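CGAS/DncV-like nucleotidyltransferase in E. coli homolog (Elizabethkingia meningoseptica ATCC 13253 = NBRC 12535, PDB 6E0O) synthesizes cyclic nucleotide second messengers in a bacterial antiphage defence system, probably including 3',3'-c-di-AMP made from two ATP with magnesium as cofactor. Local coordinates at residues A[11-16]-A[234-239]; A[197-202]-A[286-291]; A[220-225]-A[264-269]. All coordinates share one frame; numbering follows the deposited sequence. Where two conformers were deposited one is given.

Contact 1: A[11-16]-A[234-239]; sequences WSRPVS and GNYTQT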
loop_
_atom_site.group_PDB
_atom_site.type_symbol
_atom_site.label_atom_id
_atom_site.label_comp_id
_atom_site.label_asym_id
_atom_site.label_seq_id
_atom_site.Cartn_x
_atom_site.Cartn_y
_atom_site.Cartn_z
ATOM N N TRP A 11 3.960 2.276 18.590
ATOM C CA TRP A 11 3.059 2.175 17.453
ATOM C C TRP A 11 3.755 2.428 16.126
ATOM O O TRP A 11 3.207 2.079 15.073
ATOM C CB TRP A 11 1.962 3.221 17.565
ATOM C CG TRP A 11 0.868 2.898 18.503
ATOM C CD1 TRP A 11 0.598 1.697 19.095
ATOM C CD2 TRP A 11 -0.127 3.804 18.958
ATOM N NE1 TRP A 11 -0.520 1.805 19.888
ATOM C CE2 TRP A 11 -0.983 3.093 19.818
ATOM C CE3 TRP A 11 -0.392 5.150 18.702
ATOM C CZ2 TRP A 11 -2.069 3.693 20.443
ATOM C CZ3 TRP A 11 -1.467 5.738 19.319
ATOM C CH2 TRP A 11 -2.298 5.013 20.174
ATOM N N SER A 12 4.913 3.070 16.145
ATOM C CA SER A 12 5.608 3.409 14.920
ATOM C C SER A 12 6.414 2.251 14.358
ATOM O O SER A 12 6.968 2.389 13.266
ATOM C CB SER A 12 6.540 4.595 15.162
ATOM O OG SER A 12 7.701 4.173 15.848
ATOM N N ARG A 13 6.508 1.134 15.076
ATOM C CA ARG A 13 7.350 0.029 14.642
ATOM C C ARG A 13 6.614 -0.882 13.662
ATOM O O ARG A 13 5.410 -1.104 13.799
ATOM C CB ARG A 13 7.788 -0.789 15.858
ATOM C CG ARG A 13 8.631 -0.002 16.858
ATOM C CD ARG A 13 9.993 0.288 16.250
ATOM N NE ARG A 13 10.900 1.043 17.114
ATOM C CZ ARG A 13 11.130 2.350 17.009
ATOM N NH1 ARG A 13 10.498 3.083 16.090
ATOM N NH2 ARG A 13 11.995 2.928 17.831
ATOM N N PRO A 14 7.325 -1.454 12.686
ATOM C CA PRO A 14 6.701 -2.477 11.838
ATOM C C PRO A 14 6.339 -3.684 12.686
ATOM O O PRO A 14 7.077 -4.070 13.595
ATOM C CB PRO A 14 7.791 -2.838 10.820
ATOM C CG PRO A 14 8.873 -1.867 10.995
ATOM C CD PRO A 14 8.746 -1.248 12.365
ATOM N N VAL A 15 5.197 -4.287 12.381
ATOM C CA VAL A 15 4.767 -5.466 13.127
ATOM C C VAL A 15 5.015 -6.751 12.343
ATOM O O VAL A 15 5.667 -7.670 12.848
ATOM C CB VAL A 15 3.317 -5.305 13.615
ATOM C CG1 VAL A 15 2.850 -6.560 14.308
ATOM C CG2 VAL A 15 3.215 -4.111 14.560
ATOM N N SER A 16 4.502 -6.830 11.122
ATOM C CA SER A 16 4.808 -7.919 10.200
ATOM C C SER A 16 5.826 -7.426 9.181
ATOM O O SER A 16 5.750 -6.281 8.729
ATOM C CB SER A 16 3.546 -8.333 9.441
ATOM O OG SER A 16 2.558 -8.884 10.289
ATOM N N GLY A 234 13.875 12.617 16.819
ATOM C CA GLY A 234 13.733 12.263 18.211
ATOM C C GLY A 234 12.522 12.813 18.921
ATOM O O GLY A 234 12.431 12.666 20.145
ATOM N N ASN A 235 11.587 13.441 18.214
ATOM C CA ASN A 235 10.393 13.989 18.860
ATOM C C ASN A 235 9.165 13.472 18.124
ATOM O O ASN A 235 8.678 14.098 17.180
ATOM C CB ASN A 235 10.407 15.510 18.933
ATOM C CG ASN A 235 9.358 16.038 19.883
ATOM O OD1 ASN A 235 8.338 15.385 20.114
ATOM N ND2 ASN A 235 9.607 17.215 20.454
ATOM N N TYR A 236 8.662 12.322 18.570
ATOM C CA TYR A 236 7.540 11.697 17.884
ATOM C C TYR A 236 6.257 12.471 18.134
ATOM O O TYR A 236 5.439 12.629 17.221
ATOM C CB TYR A 236 7.380 10.249 18.350
ATOM C CG TYR A 236 8.429 9.309 17.817
ATOM C CD1 TYR A 236 9.754 9.426 18.198
ATOM C CD2 TYR A 236 8.089 8.292 16.937
ATOM C CE1 TYR A 236 10.713 8.561 17.713
ATOM C CE2 TYR A 236 9.037 7.418 16.457
ATOM C CZ TYR A 236 10.346 7.564 16.842
ATOM O OH TYR A 236 11.281 6.690 16.361
ATOM N N THR A 237 6.065 12.950 19.368
ATOM C CA THR A 237 4.839 13.661 19.703
ATOM C C THR A 237 4.715 14.932 18.876
ATOM O O THR A 237 3.655 15.221 18.311
ATOM C CB THR A 237 4.807 13.978 21.203
ATOM O OG1 THR A 237 4.802 12.763 21.966
ATOM C CG2 THR A 237 3.567 14.779 21.551
ATOM N N GLN A 238 5.793 15.713 18.795
ATOM C CA GLN A 238 5.707 16.967 18.055
ATOM C C GLN A 238 5.684 16.721 16.548
ATOM O O GLN A 238 5.022 17.455 15.803
ATOM C CB GLN A 238 6.839 17.915 18.441
ATOM C CG GLN A 238 6.567 19.341 17.998
ATOM C CD GLN A 238 5.410 20.006 18.770
ATOM O OE1 GLN A 238 4.871 19.459 19.742
ATOM N NE2 GLN A 238 5.022 21.184 18.324
ATOM N N THR A 239 6.414 15.704 16.072
ATOM C CA THR A 239 6.361 15.385 14.648
ATOM C C THR A 239 4.950 14.997 14.239
ATOM O O THR A 239 4.441 15.453 13.211
ATOM C CB THR A 239 7.337 14.253 14.311
ATOM O OG1 THR A 239 8.678 14.705 14.493
ATOM C CG2 THR A 239 7.145 13.784 12.870
#
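The N-terminal turn of helix 236-252 meets the loop that follows helix 5-11, and S12, R13 and Y236 do all the touching. Y236 leans across so that its CE2 comes 3.6 Å from S12 OG, approaching obliquely. The hydroxyl's hydrogen bond runs instead to I9 O, back in helix 5-11. With chi1 of 77°, OG of S12 sits between its own backbone N and carbonyl carbon, and from there it borders both I9 and the tyrosine. R13 bends at chi2 (-70°), which turns its guanidinium toward the phenol oxygen, edge first. Y236 OH lies in the plane of that group, yet NH1 of R13 stays 3.7 Å from Y236 OH, too far for a hydrogen bond. The phenol hydroxyl has a weak one to R191 of helix 188-205. Just before Y236, N235 is the N-cap: its OD1 takes Q238 N at 2.9 Å, while its carbonyl O accepts T239 N and T239 OG1 from opposite faces. The chemistry implies that shape and van der Waals contact join loop to helix here, with R13 NH1 buried and lacking any partner in the model.

Contact 2: A[197-202]-A[286-291]; sequences KVVNYR and WNYLGY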
loop_
_atom_site.group_PDB
_atom_site.type_symbol
_atom_site.label_atom_id
_atom_site.label_comp_id
_atom_site.label_asym_id
_atom_site.label_seq_id
_atom_site.Cartn_x
_atom_site.Cartn_y
_atom_site.Cartn_z
ATOM N N LYS A 197 -1.746 4.551 10.613
ATOM C CA LYS A 197 -2.432 3.296 10.311
ATOM C C LYS A 197 -2.956 2.636 11.583
ATOM O O LYS A 197 -4.064 2.088 11.597
ATOM C CB LYS A 197 -1.509 2.354 9.531
ATOM C CG LYS A 197 -1.252 2.805 8.090
ATOM C CD LYS A 197 -0.320 1.868 7.334
ATOM C CE LYS A 197 -0.933 0.509 7.087
ATOM N NZ LYS A 197 -0.107 -0.287 6.131
ATOM N N VAL A 198 -2.172 2.665 12.662
ATOM C CA VAL A 198 -2.654 2.140 13.938
ATOM C C VAL A 198 -3.902 2.892 14.383
ATOM O O VAL A 198 -4.900 2.289 14.792
ATOM C CB VAL A 198 -1.549 2.222 15.001
ATOM C CG1 VAL A 198 -2.130 2.009 16.402
ATOM C CG2 VAL A 198 -0.457 1.215 14.716
ATOM N N VAL A 199 -3.863 4.224 14.316
ATOM C CA VAL A 199 -5.023 5.011 14.722
ATOM C C VAL A 199 -6.218 4.701 13.825
ATOM O O VAL A 199 -7.355 4.592 14.300
ATOM C CB VAL A 199 -4.672 6.510 14.753
ATOM C CG1 VAL A 199 -5.908 7.333 15.048
ATOM C CG2 VAL A 199 -3.584 6.779 15.787
ATOM N N ASN A 200 -5.981 4.569 12.519
ATOM C CA ASN A 200 -7.051 4.191 11.597
ATOM C C ASN A 200 -7.725 2.892 12.036
ATOM O O ASN A 200 -8.958 2.819 12.131
ATOM C CB ASN A 200 -6.477 4.067 10.183
ATOM C CG ASN A 200 -7.533 3.866 9.125
ATOM O OD1 ASN A 200 -8.634 4.400 9.209
ATOM N ND2 ASN A 200 -7.196 3.089 8.112
ATOM N N TYR A 201 -6.945 1.839 12.303
ATOM C CA TYR A 201 -7.542 0.569 12.704
ATOM C C TYR A 201 -8.313 0.707 14.014
ATOM O O TYR A 201 -9.379 0.102 14.190
ATOM C CB TYR A 201 -6.462 -0.502 12.836
ATOM C CG TYR A 201 -5.883 -0.957 11.514
ATOM C CD1 TYR A 201 -6.705 -1.262 10.431
ATOM C CD2 TYR A 201 -4.514 -1.080 11.345
ATOM C CE1 TYR A 201 -6.174 -1.673 9.223
ATOM C CE2 TYR A 201 -3.973 -1.493 10.146
ATOM C CZ TYR A 201 -4.804 -1.785 9.086
ATOM O OH TYR A 201 -4.259 -2.193 7.891
ATOM N N ARG A 202 -7.781 1.495 14.955
ATOM C CA ARG A 202 -8.478 1.701 16.224
ATOM C C ARG A 202 -9.799 2.427 16.018
ATOM O O ARG A 202 -10.820 2.050 16.609
ATOM C CB ARG A 202 -7.588 2.470 17.196
ATOM C CG ARG A 202 -6.468 1.625 17.756
ATOM C CD ARG A 202 -5.405 2.465 18.446
ATOM N NE ARG A 202 -4.520 1.619 19.233
ATOM C CZ ARG A 202 -4.523 1.540 20.562
ATOM N NH1 ARG A 202 -5.343 2.283 21.293
ATOM N NH2 ARG A 202 -3.674 0.728 21.164
ATOM N N TRP A 286 -6.712 13.640 15.393
ATOM C CA TRP A 286 -6.400 14.668 16.381
ATOM C C TRP A 286 -7.201 14.470 17.659
ATOM O O TRP A 286 -6.649 14.511 18.765
ATOM C CB TRP A 286 -6.704 16.030 15.770
ATOM C CG TRP A 286 -6.427 17.192 16.654
ATOM C CD1 TRP A 286 -7.307 17.826 17.474
ATOM C CD2 TRP A 286 -5.187 17.891 16.771
ATOM N NE1 TRP A 286 -6.688 18.877 18.106
ATOM C CE2 TRP A 286 -5.384 18.937 17.689
ATOM C CE3 TRP A 286 -3.926 17.729 16.190
ATOM C CZ2 TRP A 286 -4.372 19.817 18.040
ATOM C CZ3 TRP A 286 -2.921 18.601 16.541
ATOM C CH2 TRP A 286 -3.148 19.634 17.455
ATOM N N ASN A 287 -8.507 14.244 17.520
ATOM C CA ASN A 287 -9.364 14.077 18.686
ATOM C C ASN A 287 -9.013 12.809 19.457
ATOM O O ASN A 287 -8.980 12.816 20.694
ATOM C CB ASN A 287 -10.828 14.035 18.246
ATOM C CG ASN A 287 -11.321 15.358 17.703
ATOM O OD1 ASN A 287 -10.682 16.391 17.876
ATOM N ND2 ASN A 287 -12.485 15.336 17.061
ATOM N N TYR A 288 -8.755 11.712 18.744
ATOM C CA TYR A 288 -8.422 10.452 19.395
ATOM C C TYR A 288 -7.119 10.567 20.165
ATOM O O TYR A 288 -6.998 10.051 21.281
ATOM C CB TYR A 288 -8.297 9.360 18.338
ATOM C CG TYR A 288 -8.052 7.989 18.915
ATOM C CD1 TYR A 288 -9.103 7.228 19.393
ATOM C CD2 TYR A 288 -6.777 7.449 18.974
ATOM C CE1 TYR A 288 -8.903 5.970 19.915
ATOM C CE2 TYR A 288 -6.561 6.188 19.494
ATOM C CZ TYR A 288 -7.637 5.456 19.973
ATOM O OH TYR A 288 -7.444 4.202 20.498
ATOM N N LEU A 289 -6.123 11.221 19.569
ATOM C CA LEU A 289 -4.818 11.360 20.196
ATOM C C LEU A 289 -4.818 12.362 21.341
ATOM O O LEU A 289 -3.974 12.253 22.235
ATOM C CB LEU A 289 -3.793 11.747 19.130
ATOM C CG LEU A 289 -3.549 10.641 18.094
ATOM C CD1 LEU A 289 -2.868 11.185 16.838
ATOM C CD2 LEU A 289 -2.747 9.495 18.696
ATOM N N GLY A 290 -5.751 13.305 21.352
ATOM C CA GLY A 290 -5.849 14.204 22.479
ATOM C C GLY A 290 -4.891 15.356 22.435
ATOM O O GLY A 290 -4.546 15.899 23.489
ATOM N N TYR A 291 -4.437 15.734 21.243
ATOM C CA TYR A 291 -3.645 16.940 21.088
ATOM C C TYR A 291 -4.452 18.169 21.484
ATOM O O TYR A 291 -5.670 18.230 21.307
ATOM C CB TYR A 291 -3.191 17.087 19.637
ATOM C CG TYR A 291 -1.982 16.256 19.314
ATOM C CD1 TYR A 291 -0.727 16.617 19.789
ATOM C CD2 TYR A 291 -2.090 15.106 18.551
ATOM C CE1 TYR A 291 0.382 15.863 19.513
ATOM C CE2 TYR A 291 -0.978 14.358 18.252
ATOM C CZ TYR A 291 0.255 14.749 18.727
ATOM O OH TYR A 291 1.350 13.962 18.456
#
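Two helices face each other here, 197-202 from within helix 188-205 and 286-289 at the C-terminal end of helix 275-289. Their backbones come nearest at V199 and Y288, whose CA atoms are 7.9 Å apart, a separation that the side chains of these two residues bridge. The second helix stops at G290, which leaves helical geometry with a positive phi, and its N still bonds back to W286 O. Y288 carries most of the contact. Its CG is anti to the backbone N (chi1 -176°), which throws the ring across to the other helix, where it runs past V199 in the opposite direction. CG1 of V199 packs obliquely against the ring at Y288 CD2, 4.0 Å away. The other branch of the valine, CG2, meets CD2 of L289 at 4.1 Å, so the two methyls of V199 serve two neighbouring residues.

At the far end of the ring, R202 crosses Y288 at about a right angle, its chain extended from CG to NE. NH1 of R202 donates to Y288 OH at 3.0 Å, with an N-H...O angle of 163°, and the oxygen lies in the guanidinium plane, which is turned 66° from the ring. CD of R202 also rests 3.4 Å from Y288 OH, so aliphatic chain and charged tip both meet the phenol end. W11 of helix 5-11 packs on V198, R202 and L289, joining a third helix to this pair. The chemistry is an apolar seam with one nearly straight bond at its margin: the bond helps to hold the phenol oxygen in place, and the arginine's positive charge probably polarises that hydroxyl.

Contact 3: A[220-225]-A[264-269]; sequences ECLVYN and FWLFSN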
loop_
_atom_site.group_PDB
_atom_site.type_symbol
_atom_site.label_atom_id
_atom_site.label_comp_id
_atom_site.label_asym_id
_atom_site.label_seq_id
_atom_site.Cartn_x
_atom_site.Cartn_y
_atom_site.Cartn_z
ATOM N N GLU A 220 -0.387 6.892 3.235
ATOM C CA GLU A 220 0.998 7.024 2.800
ATOM C C GLU A 220 1.191 8.259 1.940
ATOM O O GLU A 220 2.180 8.989 2.103
ATOM C CB GLU A 220 1.429 5.777 2.035
ATOM C CG GLU A 220 1.629 4.581 2.942
ATOM C CD GLU A 220 2.021 3.327 2.212
ATOM O OE1 GLU A 220 2.975 3.342 1.407
ATOM O OE2 GLU A 220 1.355 2.312 2.462
ATOM N N CYS A 221 0.251 8.520 1.025
ATOM C CA CYS A 221 0.372 9.685 0.154
ATOM C C CYS A 221 0.197 10.983 0.934
ATOM O O CYS A 221 0.908 11.958 0.678
ATOM C CB CYS A 221 -0.651 9.608 -0.979
ATOM S SG CYS A 221 -0.373 8.294 -2.206
ATOM N N LEU A 222 -0.752 11.026 1.875
ATOM C CA LEU A 222 -0.955 12.248 2.649
ATOM C C LEU A 222 0.308 12.618 3.411
ATOM O O LEU A 222 0.763 13.766 3.359
ATOM C CB LEU A 222 -2.111 12.084 3.628
ATOM C CG LEU A 222 -3.504 11.939 3.016
ATOM C CD1 LEU A 222 -4.492 11.544 4.112
ATOM C CD2 LEU A 222 -3.932 13.207 2.320
ATOM N N VAL A 223 0.881 11.664 4.148
ATOM C CA VAL A 223 2.066 11.979 4.937
ATOM C C VAL A 223 3.235 12.327 4.023
ATOM O O VAL A 223 4.089 13.147 4.381
ATOM C CB VAL A 223 2.388 10.828 5.910
ATOM C CG1 VAL A 223 3.575 11.187 6.776
ATOM C CG2 VAL A 223 1.181 10.501 6.780
ATOM N N TYR A 224 3.285 11.725 2.836
ATOM C CA TYR A 224 4.372 11.970 1.900
ATOM C C TYR A 224 4.454 13.441 1.520
ATOM O O TYR A 224 5.546 13.953 1.248
ATOM C CB TYR A 224 4.178 11.105 0.638
ATOM C CG TYR A 224 5.299 11.274 -0.362
ATOM C CD1 TYR A 224 6.505 10.619 -0.180
ATOM C CD2 TYR A 224 5.174 12.110 -1.462
ATOM C CE1 TYR A 224 7.551 10.792 -1.065
ATOM C CE2 TYR A 224 6.208 12.283 -2.346
ATOM C CZ TYR A 224 7.387 11.621 -2.147
ATOM O OH TYR A 224 8.421 11.799 -3.032
ATOM N N ASN A 225 3.319 14.134 1.482
ATOM C CA ASN A 225 3.285 15.530 1.064
ATOM C C ASN A 225 3.592 16.506 2.191
ATOM O O ASN A 225 3.672 17.716 1.941
ATOM C CB ASN A 225 1.942 15.855 0.404
ATOM C CG ASN A 225 1.835 15.286 -1.003
ATOM O OD1 ASN A 225 2.110 15.971 -1.988
ATOM N ND2 ASN A 225 1.437 14.024 -1.104
ATOM N N PHE A 264 1.584 11.320 -10.585
ATOM C CA PHE A 264 0.178 11.658 -10.724
ATOM C C PHE A 264 -0.297 12.315 -9.442
ATOM O O PHE A 264 0.310 12.161 -8.380
ATOM C CB PHE A 264 -0.623 10.417 -11.098
ATOM C CG PHE A 264 -0.211 9.855 -12.417
ATOM C CD1 PHE A 264 -0.683 10.414 -13.590
ATOM C CD2 PHE A 264 0.698 8.818 -12.493
ATOM C CE1 PHE A 264 -0.288 9.930 -14.813
ATOM C CE2 PHE A 264 1.100 8.326 -13.720
ATOM C CZ PHE A 264 0.609 8.886 -14.880
ATOM N N TRP A 265 -1.370 13.083 -9.577
ATOM C CA TRP A 265 -1.928 13.814 -8.458
ATOM C C TRP A 265 -2.736 12.885 -7.565
ATOM O O TRP A 265 -3.457 12.007 -8.045
ATOM C CB TRP A 265 -2.866 14.910 -8.961
ATOM C CG TRP A 265 -2.239 16.008 -9.746
ATOM C CD1 TRP A 265 -2.493 16.324 -11.051
ATOM C CD2 TRP A 265 -1.272 16.959 -9.284
ATOM N NE1 TRP A 265 -1.742 17.408 -11.428
ATOM C CE2 TRP A 265 -0.986 17.819 -10.363
ATOM C CE3 TRP A 265 -0.624 17.171 -8.064
ATOM C CZ2 TRP A 265 -0.070 18.867 -10.262
ATOM C CZ3 TRP A 265 0.287 18.209 -7.968
ATOM C CH2 TRP A 265 0.549 19.047 -9.057
ATOM N N LEU A 266 -2.659 13.122 -6.257
ATOM C CA LEU A 266 -3.455 12.339 -5.319
ATOM C C LEU A 266 -4.940 12.586 -5.527
ATOM O O LEU A 266 -5.742 11.644 -5.507
ATOM C CB LEU A 266 -3.053 12.687 -3.891
ATOM C CG LEU A 266 -3.749 11.882 -2.800
ATOM C CD1 LEU A 266 -3.531 10.396 -2.959
ATOM C CD2 LEU A 266 -3.276 12.354 -1.420
ATOM N N PHE A 267 -5.327 13.841 -5.712
ATOM C CA PHE A 267 -6.734 14.207 -5.881
ATOM C C PHE A 267 -7.078 14.374 -7.358
ATOM O O PHE A 267 -7.731 15.312 -7.786
ATOM C CB PHE A 267 -7.055 15.431 -5.029
ATOM C CG PHE A 267 -6.759 15.197 -3.573
ATOM C CD1 PHE A 267 -7.503 14.274 -2.849
ATOM C CD2 PHE A 267 -5.709 15.839 -2.937
ATOM C CE1 PHE A 267 -7.224 14.021 -1.517
ATOM C CE2 PHE A 267 -5.421 15.582 -1.608
ATOM C CZ PHE A 267 -6.183 14.669 -0.899
ATOM N N SER A 268 -6.628 13.396 -8.141
ATOM C CA SER A 268 -6.921 13.311 -9.565
ATOM C C SER A 268 -8.392 13.001 -9.799
ATOM O O SER A 268 -9.067 12.400 -8.961
ATOM C CB SER A 268 -6.084 12.187 -10.169
ATOM O OG SER A 268 -6.632 11.708 -11.372
ATOM N N ASN A 269 -8.889 13.412 -10.967
ATOM C CA ASN A 269 -10.273 13.087 -11.309
ATOM C C ASN A 269 -10.468 11.605 -11.627
ATOM O O ASN A 269 -11.603 11.183 -11.858
ATOM C CB ASN A 269 -10.818 13.999 -12.416
ATOM C CG ASN A 269 -9.933 14.048 -13.628
ATOM O OD1 ASN A 269 -9.202 13.107 -13.915
ATOM N ND2 ASN A 269 -10.001 15.156 -14.364
#
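L266 holds CG anti to its backbone N (chi1 -177°), and with chi2 at 58° both of its methyls are delivered to the neighbouring helix. C221 SG and L222 CG both lie beside the backbone N, anti to the carbonyl carbon, with chi1 near -68°. The result is a small hydrophobic core joining helix 216-224, in the helical, C-terminal part of this nucleotidyltransferase, to the loop that leads into helix 275-289. The two backbones come nearest at C221 and L266, and L266 makes most of the contacts. Its CD1 packs on C221 CB at 3.6 Å and borders SG of the same cysteine. The other methyl, CD2, lies 3.8 Å from C221 CB and also meets CD2 of L222 at 3.9 Å, the two leucine chains crossing at about a right angle. F267 completes the group: its CZ approaches CD2 of L222 obliquely, while L266 CG sits over the centre of one ring face, 4.1 Å above the plane. F218, about a turn before C221 and L222 on helix 216-224, touches both L266 and F267, and A278 of helix 275-289 packs on L222. N225 folds its amide back: ND2 donates to C221 O at 2.8 Å, with the acceptor in the amide plane, and also to T258 O.

How the contacts relate
Contacts 1 and 2 are neighbours, their centres 13 Å apart, and they touch: Y291 OH reaches T237 O, and W11, from the first segment of contact 1, lies against contact 2. Contact 3 lies farther off, 22 Å from contact 1 and 21 Å from contact 2, centre to centre, without touching either. Along the chain contact 3 is nested inside the loop closed by contact 2, whereas contact 1 alternates with both. Helices 188-205, 216-224, 236-252 and 275-289 follow in sequence and supply most of the segments. Contact 1 brings the N-terminal loop onto this helical part. Helix 188-205, which contact 2 ties to the last helix, 275-289, also carries K197, whose NZ hydrogen-bonds the bound ligand.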